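Local coordinates for RIM-binding protein, isoform F (Drosophila melanogaster, PDB 6Q9M) that couples synaptic vesicle recruitment to release sites, probably as an active-zone scaffold whose central part is an array of fibronectin type III domains, at residues Val8-Leu14 and Ile75-Thr81; Ile39-His43 and Thr53-Asn57; Val228-Val233 and Thr243-Val247; Pro209-Ile215 and Ile282-Arg287. The contacts are given in a common frame with arbitrary orientation. Residue numbers count along the deposited sequence, not the author numbering.

From the N terminus, the lead-in Val8-Leu14 is the first segment to take part, and interaction 1 closes a long loop when it meets Ile75-Thr81 across the first domain. Nested inside that loop is interaction 2, the hairpin of Ile39-His43 with Thr53-Asn57; the two touch because strands 39-46 and 73-81 are sheet neighbours. After a middle domain that contributes to none of these contacts, the pattern recurs: interaction 4 closes Pro209-Ile215 onto Ile282-Arg287, with interaction 3 (Val228-Val233 and Thr243-Val247) nested within. Interactions 3 and 4 meet through strands 242-246 and 283-286, while the centres of interactions 1 and 2 lie about 41 to 48 Å from those of 3 and 4.

Interaction 1: Val8-Leu14 and Ile75-Thr81; sequences VPAPKHL and ISVRSVT
Strand 75-81 runs extended across the body of the domain, facing a lead-in that is itself stretched out until His13, whose left-handed backbone (57/41) turns the chain into Leu14. Axes of 12-14 and 75-81 come within 9.2 Å at 149°, a packing distance between sheets rather than a pairing of strands. Leu14 CD2 packs against Ile75 O at 3.7 Å. Ser76 CB is directed away, and its hydroxyl is hydrogen-bonded to Asp89. Val77, β-branched and apolar, is buried and faces the lead-in: with chi1 t it sets CG1 3.8 Å from Pro11 CG and CG2 4.1 Å from Leu14 CD1, Leu14 being in its t,p rotamer. Arg78 CB is also directed away; its guanidinium forms a salt bridge with Asp89. Ser79 lies opposite Ala10 (CA-CA 5.6 Å); its m rotamer lets OG donate to Pro9 O at 3.0 Å, a small polar side chain serving a carbonyl in an otherwise apolar seam, while its CB lies 3.8 Å from Val8 CG1. Thr81 CG2 finishes the line 3.9 Å from Val8 CG2. Thus the proline-containing segment leading into the first strand, with Leu14 at that strand's start, packs over the sixth strand of a fibronectin type III β-sandwich.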
loop_
_atom_site.group_PDB
_atom_site.type_symbol
_atom_site.label_atom_id
_atom_site.label_comp_id
_atom_site.label_asym_id
_atom_site.label_seq_id
_atom_site.Cartn_x
_atom_site.Cartn_y
_atom_site.Cartn_z
ATOM N N VAL A 8 5.090 5.784 14.695
ATOM C CA VAL A 8 4.830 5.031 15.926
ATOM C C VAL A 8 5.388 3.613 15.879
ATOM O O VAL A 8 4.890 2.781 15.111
ATOM C CB VAL A 8 3.323 4.991 16.216
ATOM C CG1 VAL A 8 3.050 4.135 17.417
ATOM C CG2 VAL A 8 2.781 6.408 16.401
ATOM N N PRO A 9 6.358 3.276 16.734
ATOM C CA PRO A 9 6.799 1.880 16.853
ATOM C C PRO A 9 5.635 0.943 17.149
ATOM O O PRO A 9 4.688 1.295 17.860
ATOM C CB PRO A 9 7.802 1.924 18.021
ATOM C CG PRO A 9 8.281 3.316 18.054
ATOM C CD PRO A 9 7.136 4.178 17.601
ATOM N N ALA A 10 5.735 -0.272 16.625
ATOM C CA ALA A 10 4.632 -1.217 16.599
ATOM C C ALA A 10 4.932 -2.465 17.424
ATOM O O ALA A 10 6.099 -2.814 17.637
ATOM C CB ALA A 10 4.336 -1.611 15.145
ATOM N N PRO A 11 3.902 -3.168 17.895
ATOM C CA PRO A 11 4.141 -4.398 18.659
ATOM C C PRO A 11 4.777 -5.462 17.782
ATOM O O PRO A 11 4.744 -5.393 16.557
ATOM C CB PRO A 11 2.735 -4.828 19.131
ATOM C CG PRO A 11 1.816 -3.656 18.807
ATOM C CD PRO A 11 2.466 -2.966 17.622
ATOM N N LYS A 12 5.396 -6.441 18.433
ATOM C CA LYS A 12 6.096 -7.523 17.753
ATOM C C LYS A 12 5.641 -8.868 18.315
ATOM O O LYS A 12 4.975 -8.948 19.345
ATOM C CB LYS A 12 7.619 -7.364 17.882
ATOM C CG LYS A 12 8.117 -5.927 17.681
ATOM C CD LYS A 12 9.535 -5.702 18.236
ATOM C CE LYS A 12 10.362 -6.981 18.250
ATOM N NZ LYS A 12 11.841 -6.722 18.261
ATOM N N HIS A 13 6.035 -9.935 17.621
ATOM C CA HIS A 13 5.845 -11.308 18.082
ATOM C C HIS A 13 4.374 -11.611 18.362
ATOM O O HIS A 13 4.030 -12.316 19.316
ATOM C CB HIS A 13 6.720 -11.595 19.301
ATOM C CG HIS A 13 8.184 -11.468 19.017
ATOM N ND1 HIS A 13 8.939 -10.399 19.450
ATOM C CD2 HIS A 13 9.027 -12.261 18.312
ATOM C CE1 HIS A 13 10.188 -10.550 19.045
ATOM N NE2 HIS A 13 10.268 -11.671 18.353
ATOM N N LEU A 14 3.506 -11.109 17.486
ATOM C CA LEU A 14 2.094 -11.449 17.518
ATOM C C LEU A 14 1.916 -12.960 17.418
ATOM O O LEU A 14 2.458 -13.605 16.516
ATOM C CB LEU A 14 1.381 -10.748 16.373
ATOM C CG LEU A 14 -0.115 -10.962 16.273
ATOM C CD1 LEU A 14 -0.740 -10.753 17.639
ATOM C CD2 LEU A 14 -0.739 -10.050 15.221
ATOM N N ILE A 75 -6.022 -10.695 12.267
ATOM C CA ILE A 75 -5.891 -10.045 13.562
ATOM C C ILE A 75 -4.669 -9.154 13.552
ATOM O O ILE A 75 -3.620 -9.521 13.002
ATOM C CB ILE A 75 -5.828 -11.097 14.679
ATOM C CG1 ILE A 75 -7.108 -11.943 14.549
ATOM C CG2 ILE A 75 -5.653 -10.401 16.059
ATOM C CD1 ILE A 75 -7.343 -12.930 15.639
ATOM N N SER A 76 -4.801 -7.992 14.170
ATOM C CA SER A 76 -3.724 -7.022 14.146
ATOM C C SER A 76 -3.744 -6.252 15.457
ATOM O O SER A 76 -4.791 -6.142 16.095
ATOM C CB SER A 76 -3.874 -6.100 12.931
ATOM O OG SER A 76 -4.912 -5.164 13.179
ATOM N N VAL A 77 -2.585 -5.733 15.862
ATOM C CA VAL A 77 -2.463 -4.949 17.088
ATOM C C VAL A 77 -1.756 -3.635 16.786
ATOM O O VAL A 77 -0.735 -3.603 16.082
ATOM C CB VAL A 77 -1.707 -5.725 18.191
ATOM C CG1 VAL A 77 -1.671 -4.911 19.487
ATOM C CG2 VAL A 77 -2.345 -7.102 18.438
ATOM N N ARG A 78 -2.293 -2.552 17.335
ATOM C CA ARG A 78 -1.780 -1.216 17.100
ATOM C C ARG A 78 -1.327 -0.599 18.407
ATOM O O ARG A 78 -2.032 -0.685 19.421
ATOM C CB ARG A 78 -2.844 -0.320 16.474
ATOM C CG ARG A 78 -3.267 -0.739 15.090
ATOM C CD ARG A 78 -4.035 0.367 14.401
ATOM N NE ARG A 78 -5.060 -0.209 13.547
ATOM C CZ ARG A 78 -5.930 0.491 12.831
ATOM N NH1 ARG A 78 -5.900 1.819 12.857
ATOM N NH2 ARG A 78 -6.825 -0.151 12.087
ATOM N N SER A 79 -0.151 0.025 18.364
ATOM C CA SER A 79 0.322 0.853 19.458
ATOM C C SER A 79 -0.440 2.165 19.446
ATOM O O SER A 79 -0.638 2.766 18.391
ATOM C CB SER A 79 1.817 1.137 19.307
ATOM O OG SER A 79 2.609 -0.005 19.569
ATOM N N VAL A 80 -0.830 2.637 20.621
ATOM C CA VAL A 80 -1.497 3.925 20.754
ATOM C C VAL A 80 -0.652 4.791 21.671
ATOM O O VAL A 80 -0.229 4.334 22.740
ATOM C CB VAL A 80 -2.928 3.784 21.299
ATOM C CG1 VAL A 80 -3.610 5.135 21.309
ATOM C CG2 VAL A 80 -3.729 2.801 20.449
ATOM N N THR A 81 -0.356 6.011 21.224
ATOM C CA THR A 81 0.392 6.965 22.025
ATOM C C THR A 81 -0.589 7.798 22.853
ATOM O O THR A 81 -1.808 7.676 22.718
ATOM C CB THR A 81 1.263 7.845 21.132
ATOM O OG1 THR A 81 0.422 8.710 20.367
ATOM C CG2 THR A 81 2.092 6.995 20.173
#

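Interaction 2: Ile39-His43 and Thr53-Asn57; sequences IDSYH and TVKAN
Two antiparallel strands of a β hairpin pair here, their axes 4.7 Å apart at 153°. Asp40 leaves the extended course (-116/-38), so that it and Ser41 both face Val80 on the next strand, a classic β bulge; Asp40 O lies 3.2 Å from Ala56 CB. Ser41, extended again and small enough for its buried place beside Val80, forms a non-hydrogen-bonded pair with Lys55, CA-CA 4.4 Å, as expected of such a pair, with Ser41 CB 3.6 Å from Val54 O. Tyr42 makes the hydrogen-bonded pair with Val54 (CA-CA 5.2 Å): Tyr42 N donates to Val54 O at 2.8 Å, and Val54 N to Tyr42 O at 3.2 Å. Tyr42 (chi1 m) and Val54 (chi1 t) put their apolar bulk on one face, CB to CB 4.4 Å. His43 pairs with Thr53, non-hydrogen-bonded, CA-CA 5.0 Å, on the other face with Ser41 and Lys55, where Lys55 and Thr53 are exposed and Val80 packs on Ser41 and His43; His43 ND1 donates a weak hydrogen bond to Tyr42 O at 3.2 Å. Strand 39-46 thus lies between outermost strand 49-55 and strand 73-81, while Tyr42 reaches across to the facing sheet, meeting Trp28 edge-to-face.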
loop_
_atom_site.group_PDB
_atom_site.type_symbol
_atom_site.label_atom_id
_atom_site.label_comp_id
_atom_site.label_asym_id
_atom_site.label_seq_id
_atom_site.Cartn_x
_atom_site.Cartn_y
_atom_site.Cartn_z
ATOM N N ILE A 39 4.643 4.339 23.653
ATOM C CA ILE A 39 3.387 3.615 23.614
ATOM C C ILE A 39 2.637 3.777 24.929
ATOM O O ILE A 39 3.222 3.693 26.016
ATOM C CB ILE A 39 3.674 2.145 23.301
ATOM C CG1 ILE A 39 2.451 1.306 23.546
ATOM C CG2 ILE A 39 4.825 1.634 24.149
ATOM C CD1 ILE A 39 2.687 -0.019 23.080
ATOM N N ASP A 40 1.323 3.961 24.819
ATOM C CA ASP A 40 0.396 4.210 25.915
ATOM C C ASP A 40 -0.640 3.107 26.090
ATOM O O ASP A 40 -0.988 2.770 27.225
ATOM C CB ASP A 40 -0.310 5.558 25.679
ATOM C CG ASP A 40 -1.235 5.947 26.814
ATOM O OD1 ASP A 40 -0.773 6.657 27.732
ATOM O OD2 ASP A 40 -2.426 5.564 26.777
ATOM N N SER A 41 -1.152 2.539 25.003
ATOM C CA SER A 41 -2.075 1.415 25.094
ATOM C C SER A 41 -2.050 0.676 23.763
ATOM O O SER A 41 -1.455 1.134 22.785
ATOM C CB SER A 41 -3.500 1.867 25.469
ATOM O OG SER A 41 -4.123 2.616 24.436
ATOM N N TYR A 42 -2.721 -0.468 23.736
ATOM C CA TYR A 42 -2.813 -1.292 22.548
ATOM C C TYR A 42 -4.264 -1.402 22.091
ATOM O O TYR A 42 -5.194 -1.416 22.904
ATOM C CB TYR A 42 -2.263 -2.701 22.798
ATOM C CG TYR A 42 -0.832 -2.769 23.235
ATOM C CD1 TYR A 42 -0.484 -2.729 24.585
ATOM C CD2 TYR A 42 0.181 -2.889 22.305
ATOM C CE1 TYR A 42 0.846 -2.797 24.984
ATOM C CE2 TYR A 42 1.503 -2.969 22.691
ATOM C CZ TYR A 42 1.834 -2.919 24.028
ATOM O OH TYR A 42 3.164 -2.981 24.381
ATOM N N HIS A 43 -4.437 -1.488 20.774
ATOM C CA HIS A 43 -5.730 -1.660 20.129
ATOM C C HIS A 43 -5.690 -2.970 19.355
ATOM O O HIS A 43 -4.838 -3.146 18.474
ATOM C CB HIS A 43 -6.036 -0.507 19.176
ATOM C CG HIS A 43 -6.555 0.723 19.842
ATOM N ND1 HIS A 43 -6.775 0.801 21.199
ATOM C CD2 HIS A 43 -6.903 1.929 19.335
ATOM C CE1 HIS A 43 -7.244 2.000 21.501
ATOM N NE2 HIS A 43 -7.328 2.706 20.388
ATOM N N THR A 53 -9.053 -3.278 24.164
ATOM C CA THR A 53 -8.012 -2.312 24.474
ATOM C C THR A 53 -7.273 -2.822 25.696
ATOM O O THR A 53 -7.889 -3.078 26.733
ATOM C CB THR A 53 -8.592 -0.922 24.738
ATOM O OG1 THR A 53 -9.270 -0.452 23.565
ATOM C CG2 THR A 53 -7.478 0.047 25.075
ATOM N N VAL A 54 -5.969 -3.027 25.557
ATOM C CA VAL A 54 -5.100 -3.418 26.660
ATOM C C VAL A 54 -4.237 -2.221 27.024
ATOM O O VAL A 54 -3.605 -1.621 26.147
ATOM C CB VAL A 54 -4.228 -4.629 26.293
ATOM C CG1 VAL A 54 -3.421 -5.086 27.496
ATOM C CG2 VAL A 54 -5.097 -5.763 25.727
ATOM N N LYS A 55 -4.215 -1.867 28.304
ATOM C CA LYS A 55 -3.426 -0.718 28.719
ATOM C C LYS A 55 -1.966 -1.115 28.922
ATOM O O LYS A 55 -1.609 -2.295 28.967
ATOM C CB LYS A 55 -3.976 -0.120 30.016
ATOM C CG LYS A 55 -5.470 0.187 30.008
ATOM C CD LYS A 55 -5.747 1.642 29.643
ATOM C CE LYS A 55 -7.246 1.919 29.511
ATOM N NZ LYS A 55 -7.893 2.329 30.802
ATOM N N ALA A 56 -1.116 -0.096 29.073
ATOM C CA ALA A 56 0.324 -0.294 28.911
ATOM C C ALA A 56 0.879 -1.224 29.979
ATOM O O ALA A 56 1.766 -2.040 29.700
ATOM C CB ALA A 56 1.050 1.051 28.949
ATOM N N ASN A 57 0.383 -1.109 31.210
ATOM C CA ASN A 57 0.916 -1.885 32.317
ATOM C C ASN A 57 0.162 -3.180 32.551
ATOM O O ASN A 57 0.321 -3.801 33.608
ATOM C CB ASN A 57 0.932 -1.034 33.581
ATOM C CG ASN A 57 2.111 -0.125 33.611
ATOM O OD1 ASN A 57 3.120 -0.404 32.967
ATOM N ND2 ASN A 57 1.996 0.980 34.318
#

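Interaction 3: Val228-Val233 and Thr243-Val247; sequences VTWQPV and TGYAV
Trp230 and Tyr245 form the apolar centre, each directed at the other from facing segments. The backbones stay well apart, Val228 CA to Val247 CA and Pro232 CA to Tyr245 CA both being 8.9 Å, a gap that large aromatic side chains can span. Trp230 (chi1 p, chi2 89°) presents its indole edge to the face of Tyr245 (chi1 m, chi2 -82°) in a T-shaped stack: the five-membered ring and the phenol ring have centroids 4.5 Å apart and planes at 60°, and Trp230 NE1 stands 3.6 Å from Tyr245 CD2. Such a tryptophan of the second strand packed on a tyrosine of the third, across the two sheets, is a core feature of fibronectin type III folds, as with Trp28 and Tyr42 in the first domain. Branched valines fill in around the rings. Val247 CG1 lies 4.2 Å from Trp230 CZ3 and 4.4 Å from Val228 CG1, while Val233 CG1 approaches Tyr245 CE1 at 3.8 Å. Extended Pro232 carries the chain past the ring, its CA 3.3 Å from Tyr245 OH; at Val233 (-69/-44) the chain turns, and Val233 N donates to Tyr245 OH at 2.9 Å. The same hydroxyl also bonds to Pro260 O, so the tyrosine's ring joins the core while its oxygen meets backbone groups at the polar edge. Strand 225-231 lies between 215-219 and 264-268, and strand 242-246 between 256-257 and 283-286.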
loop_
_atom_site.group_PDB
_atom_site.type_symbol
_atom_site.label_atom_id
_atom_site.label_comp_id
_atom_site.label_asym_id
_atom_site.label_seq_id
_atom_site.Cartn_x
_atom_site.Cartn_y
_atom_site.Cartn_z
ATOM N N VAL A 228 -13.593 12.542 -22.112
ATOM C CA VAL A 228 -12.351 11.881 -21.738
ATOM C C VAL A 228 -11.831 12.560 -20.481
ATOM O O VAL A 228 -11.875 13.795 -20.361
ATOM C CB VAL A 228 -11.315 11.932 -22.880
ATOM C CG1 VAL A 228 -11.226 13.334 -23.459
ATOM C CG2 VAL A 228 -9.948 11.457 -22.399
ATOM N N THR A 229 -11.378 11.751 -19.522
ATOM C CA THR A 229 -10.862 12.226 -18.249
ATOM C C THR A 229 -9.509 11.587 -17.992
ATOM O O THR A 229 -9.161 10.564 -18.591
ATOM C CB THR A 229 -11.803 11.881 -17.096
ATOM O OG1 THR A 229 -11.785 10.462 -16.885
ATOM C CG2 THR A 229 -13.224 12.326 -17.415
ATOM N N TRP A 230 -8.742 12.210 -17.099
ATOM C CA TRP A 230 -7.413 11.726 -16.750
ATOM C C TRP A 230 -6.995 12.354 -15.430
ATOM O O TRP A 230 -7.559 13.362 -14.993
ATOM C CB TRP A 230 -6.386 12.047 -17.834
ATOM C CG TRP A 230 -6.251 13.506 -18.067
ATOM C CD1 TRP A 230 -5.400 14.378 -17.434
ATOM C CD2 TRP A 230 -7.002 14.286 -18.992
ATOM N NE1 TRP A 230 -5.582 15.656 -17.921
ATOM C CE2 TRP A 230 -6.567 15.621 -18.874
ATOM C CE3 TRP A 230 -8.004 13.985 -19.917
ATOM C CZ2 TRP A 230 -7.104 16.637 -19.641
ATOM C CZ3 TRP A 230 -8.526 14.990 -20.678
ATOM C CH2 TRP A 230 -8.079 16.295 -20.540
ATOM N N GLN A 231 -6.002 11.737 -14.796
ATOM C CA GLN A 231 -5.458 12.256 -13.547
ATOM C C GLN A 231 -4.415 13.332 -13.825
ATOM O O GLN A 231 -3.453 13.072 -14.556
ATOM C CB GLN A 231 -4.836 11.139 -12.718
ATOM C CG GLN A 231 -4.193 11.621 -11.412
ATOM C CD GLN A 231 -2.878 10.920 -11.092
ATOM O OE1 GLN A 231 -2.726 9.715 -11.307
ATOM N NE2 GLN A 231 -1.919 11.679 -10.573
ATOM N N PRO A 232 -4.578 14.543 -13.296
ATOM C CA PRO A 232 -3.548 15.576 -13.474
ATOM C C PRO A 232 -2.213 15.087 -12.929
ATOM O O PRO A 232 -2.157 14.244 -12.033
ATOM C CB PRO A 232 -4.090 16.768 -12.672
ATOM C CG PRO A 232 -5.566 16.504 -12.533
ATOM C CD PRO A 232 -5.706 15.012 -12.474
ATOM N N VAL A 233 -1.129 15.642 -13.466
ATOM C CA VAL A 233 0.200 15.093 -13.199
ATOM C C VAL A 233 0.619 15.329 -11.750
ATOM O O VAL A 233 1.147 14.423 -11.090
ATOM C CB VAL A 233 1.218 15.703 -14.174
ATOM C CG1 VAL A 233 0.893 15.291 -15.587
ATOM C CG2 VAL A 233 1.175 17.217 -14.052
ATOM N N THR A 243 2.296 22.908 -18.040
ATOM C CA THR A 243 1.424 23.907 -18.664
ATOM C C THR A 243 -0.046 23.486 -18.625
ATOM O O THR A 243 -0.920 24.211 -18.123
ATOM C CB THR A 243 1.810 24.080 -20.134
ATOM O OG1 THR A 243 1.848 22.782 -20.719
ATOM C CG2 THR A 243 3.115 24.746 -20.324
ATOM N N GLY A 244 -0.329 22.300 -19.171
ATOM C CA GLY A 244 -1.680 21.899 -19.521
ATOM C C GLY A 244 -1.672 20.530 -20.177
ATOM O O GLY A 244 -0.797 19.717 -19.871
ATOM N N TYR A 245 -2.613 20.256 -21.085
ATOM C CA TYR A 245 -2.711 18.939 -21.705
ATOM C C TYR A 245 -3.163 19.061 -23.154
ATOM O O TYR A 245 -3.591 20.124 -23.605
ATOM C CB TYR A 245 -3.667 18.013 -20.927
ATOM C CG TYR A 245 -3.210 17.830 -19.508
ATOM C CD1 TYR A 245 -2.225 16.903 -19.192
ATOM C CD2 TYR A 245 -3.710 18.629 -18.495
ATOM C CE1 TYR A 245 -1.777 16.750 -17.896
ATOM C CE2 TYR A 245 -3.266 18.486 -17.194
ATOM C CZ TYR A 245 -2.299 17.544 -16.900
ATOM O OH TYR A 245 -1.863 17.397 -15.601
ATOM N N ALA A 246 -2.986 17.970 -23.902
ATOM C CA ALA A 246 -3.408 17.881 -25.295
ATOM C C ALA A 246 -3.906 16.470 -25.581
ATOM O O ALA A 246 -3.284 15.487 -25.165
ATOM C CB ALA A 246 -2.271 18.246 -26.259
ATOM N N VAL A 247 -5.031 16.368 -26.283
ATOM C CA VAL A 247 -5.623 15.057 -26.545
ATOM C C VAL A 247 -5.397 14.584 -27.993
ATOM O O VAL A 247 -5.716 15.277 -28.959
ATOM C CB VAL A 247 -7.129 15.057 -26.176
ATOM C CG1 VAL A 247 -7.287 14.840 -24.690
ATOM C CG2 VAL A 247 -7.795 16.368 -26.561
#

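Interaction 4: Pro209-Ile215 and Ile282-Arg287; sequences PDPPQEI and IRTKSR
This is a packing contact between a proline-rich lead-in and the inner face of strand 283-286, in the last domain of the array. The two run nearly antiparallel (155° apart end to end), with Pro211 and Thr284 in register, CA-CA 5.1 Å. The central link is polar: Thr284 (chi1 m) donates from OG1 to Asp210 O at 2.5 Å. Prolines, extended and without amide hydrogens, flank it; Pro212 CD lies 3.1 Å from Thr284 OG1, and Pro209 CG packs 3.3 Å from Ser286 OG; that oxygen accepts a hydrogen bond from Arg287 NH2 at 3.0 Å. The same scheme, a strand hydroxyl holding a lead-in carbonyl, occurs at Ser79 and Pro9 in the first domain, consistent with a repeated fibronectin type III-like sandwich. Toward the core, Ile282 (chi1 m) sets CG2 3.8 Å from Pro212 CG and CD1 3.4 Å from Ile215 CG2. Glu214, left-handed at 54/47, turns the corner that swings Ile215 inward, whereas Arg283 CB is directed away and its guanidinium forms a salt bridge with Asp293.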
loop_
_atom_site.group_PDB
_atom_site.type_symbol
_atom_site.label_atom_id
_atom_site.label_comp_id
_atom_site.label_asym_id
_atom_site.label_seq_id
_atom_site.Cartn_x
_atom_site.Cartn_y
_atom_site.Cartn_z
ATOM N N PRO A 209 8.406 15.866 -19.688
ATOM C CA PRO A 209 7.216 15.629 -18.867
ATOM C C PRO A 209 6.667 14.218 -18.975
ATOM O O PRO A 209 7.035 13.440 -19.856
ATOM C CB PRO A 209 6.200 16.622 -19.433
ATOM C CG PRO A 209 6.988 17.672 -20.099
ATOM C CD PRO A 209 8.414 17.219 -20.258
ATOM N N ASP A 210 5.761 13.912 -18.082
ATOM C CA ASP A 210 5.196 12.584 -17.995
ATOM C C ASP A 210 3.727 12.597 -18.393
ATOM O O ASP A 210 2.990 13.539 -18.072
ATOM C CB ASP A 210 5.333 12.035 -16.570
ATOM C CG ASP A 210 6.678 11.378 -16.338
ATOM O OD1 ASP A 210 7.026 10.425 -17.078
ATOM O OD2 ASP A 210 7.403 11.844 -15.435
ATOM N N PRO A 211 3.280 11.578 -19.113
ATOM C CA PRO A 211 1.895 11.564 -19.572
ATOM C C PRO A 211 0.949 11.352 -18.405
ATOM O O PRO A 211 1.344 10.795 -17.364
ATOM C CB PRO A 211 1.855 10.383 -20.554
ATOM C CG PRO A 211 3.066 9.523 -20.182
ATOM C CD PRO A 211 4.089 10.453 -19.629
ATOM N N PRO A 212 -0.301 11.807 -18.511
ATOM C CA PRO A 212 -1.272 11.555 -17.444
ATOM C C PRO A 212 -1.639 10.085 -17.357
ATOM O O PRO A 212 -1.542 9.329 -18.324
ATOM C CB PRO A 212 -2.486 12.397 -17.856
ATOM C CG PRO A 212 -2.359 12.560 -19.318
ATOM C CD PRO A 212 -0.875 12.629 -19.589
ATOM N N GLN A 213 -2.092 9.691 -16.179
ATOM C CA GLN A 213 -2.549 8.335 -15.929
ATOM C C GLN A 213 -4.059 8.322 -15.725
ATOM O O GLN A 213 -4.723 9.364 -15.732
ATOM C CB GLN A 213 -1.830 7.747 -14.717
ATOM C CG GLN A 213 -0.323 7.857 -14.787
ATOM C CD GLN A 213 0.360 6.931 -13.809
ATOM O OE1 GLN A 213 1.197 7.357 -13.014
ATOM N NE2 GLN A 213 -0.001 5.652 -13.854
ATOM N N GLU A 214 -4.587 7.113 -15.521
ATOM C CA GLU A 214 -6.004 6.889 -15.238
ATOM C C GLU A 214 -6.883 7.539 -16.303
ATOM O O GLU A 214 -7.873 8.211 -16.015
ATOM C CB GLU A 214 -6.363 7.388 -13.839
ATOM C CG GLU A 214 -5.747 6.562 -12.720
ATOM C CD GLU A 214 -5.978 7.162 -11.344
ATOM O OE1 GLU A 214 -6.757 8.135 -11.236
ATOM O OE2 GLU A 214 -5.383 6.657 -10.366
ATOM N N ILE A 215 -6.519 7.300 -17.559
ATOM C CA ILE A 215 -7.313 7.783 -18.676
ATOM C C ILE A 215 -8.575 6.946 -18.784
ATOM O O ILE A 215 -8.519 5.709 -18.794
ATOM C CB ILE A 215 -6.504 7.714 -19.976
ATOM C CG1 ILE A 215 -5.175 8.457 -19.819
ATOM C CG2 ILE A 215 -7.346 8.212 -21.133
ATOM C CD1 ILE A 215 -4.010 7.534 -19.537
ATOM N N ILE A 282 -3.554 11.088 -24.608
ATOM C CA ILE A 282 -3.341 12.435 -24.081
ATOM C C ILE A 282 -1.856 12.675 -23.850
ATOM O O ILE A 282 -1.100 11.768 -23.486
ATOM C CB ILE A 282 -4.105 12.683 -22.763
ATOM C CG1 ILE A 282 -5.567 12.289 -22.916
ATOM C CG2 ILE A 282 -3.979 14.138 -22.314
ATOM C CD1 ILE A 282 -5.905 11.128 -22.087
ATOM N N ARG A 283 -1.441 13.919 -24.057
ATOM C CA ARG A 283 -0.069 14.340 -23.848
ATOM C C ARG A 283 -0.009 15.442 -22.802
ATOM O O ARG A 283 -0.836 16.360 -22.821
ATOM C CB ARG A 283 0.525 14.849 -25.151
ATOM C CG ARG A 283 0.985 13.762 -26.061
ATOM C CD ARG A 283 0.445 14.032 -27.467
ATOM N NE ARG A 283 0.698 12.874 -28.306
ATOM C CZ ARG A 283 0.411 12.803 -29.590
ATOM N NH1 ARG A 283 -0.170 13.826 -30.189
ATOM N NH2 ARG A 283 0.671 11.690 -30.247
ATOM N N THR A 284 0.942 15.337 -21.875
ATOM C CA THR A 284 1.220 16.453 -20.980
ATOM C C THR A 284 2.111 17.469 -21.678
ATOM O O THR A 284 3.187 17.131 -22.191
ATOM C CB THR A 284 1.893 15.995 -19.690
ATOM O OG1 THR A 284 1.130 14.937 -19.099
ATOM C CG2 THR A 284 1.971 17.160 -18.716
ATOM N N LYS A 285 1.696 18.722 -21.632
ATOM C CA LYS A 285 2.428 19.833 -22.213
ATOM C C LYS A 285 3.167 20.527 -21.071
ATOM O O LYS A 285 2.655 20.617 -19.954
ATOM C CB LYS A 285 1.428 20.770 -22.924
ATOM C CG LYS A 285 1.914 22.092 -23.563
ATOM C CD LYS A 285 3.374 22.141 -24.022
ATOM C CE LYS A 285 3.552 23.125 -25.171
ATOM N NZ LYS A 285 3.181 24.527 -24.799
ATOM N N SER A 286 4.378 21.004 -21.335
ATOM C CA SER A 286 5.101 21.763 -20.323
ATOM C C SER A 286 5.826 22.919 -20.999
ATOM O O SER A 286 5.588 23.231 -22.170
ATOM C CB SER A 286 6.051 20.868 -19.512
ATOM O OG SER A 286 7.391 20.961 -19.978
ATOM N N ARG A 287 6.746 23.531 -20.247
ATOM C CA ARG A 287 7.162 24.903 -20.519
ATOM C C ARG A 287 7.765 25.063 -21.909
ATOM O O ARG A 287 7.561 26.102 -22.549
ATOM C CB ARG A 287 8.152 25.368 -19.443
ATOM C CG ARG A 287 9.458 24.551 -19.307
ATOM C CD ARG A 287 9.286 23.274 -18.484
ATOM N NE ARG A 287 10.547 22.679 -18.031
ATOM C CZ ARG A 287 10.742 21.368 -17.878
ATOM N NH1 ARG A 287 11.914 20.912 -17.455
ATOM N NH2 ARG A 287 9.763 20.509 -18.151
#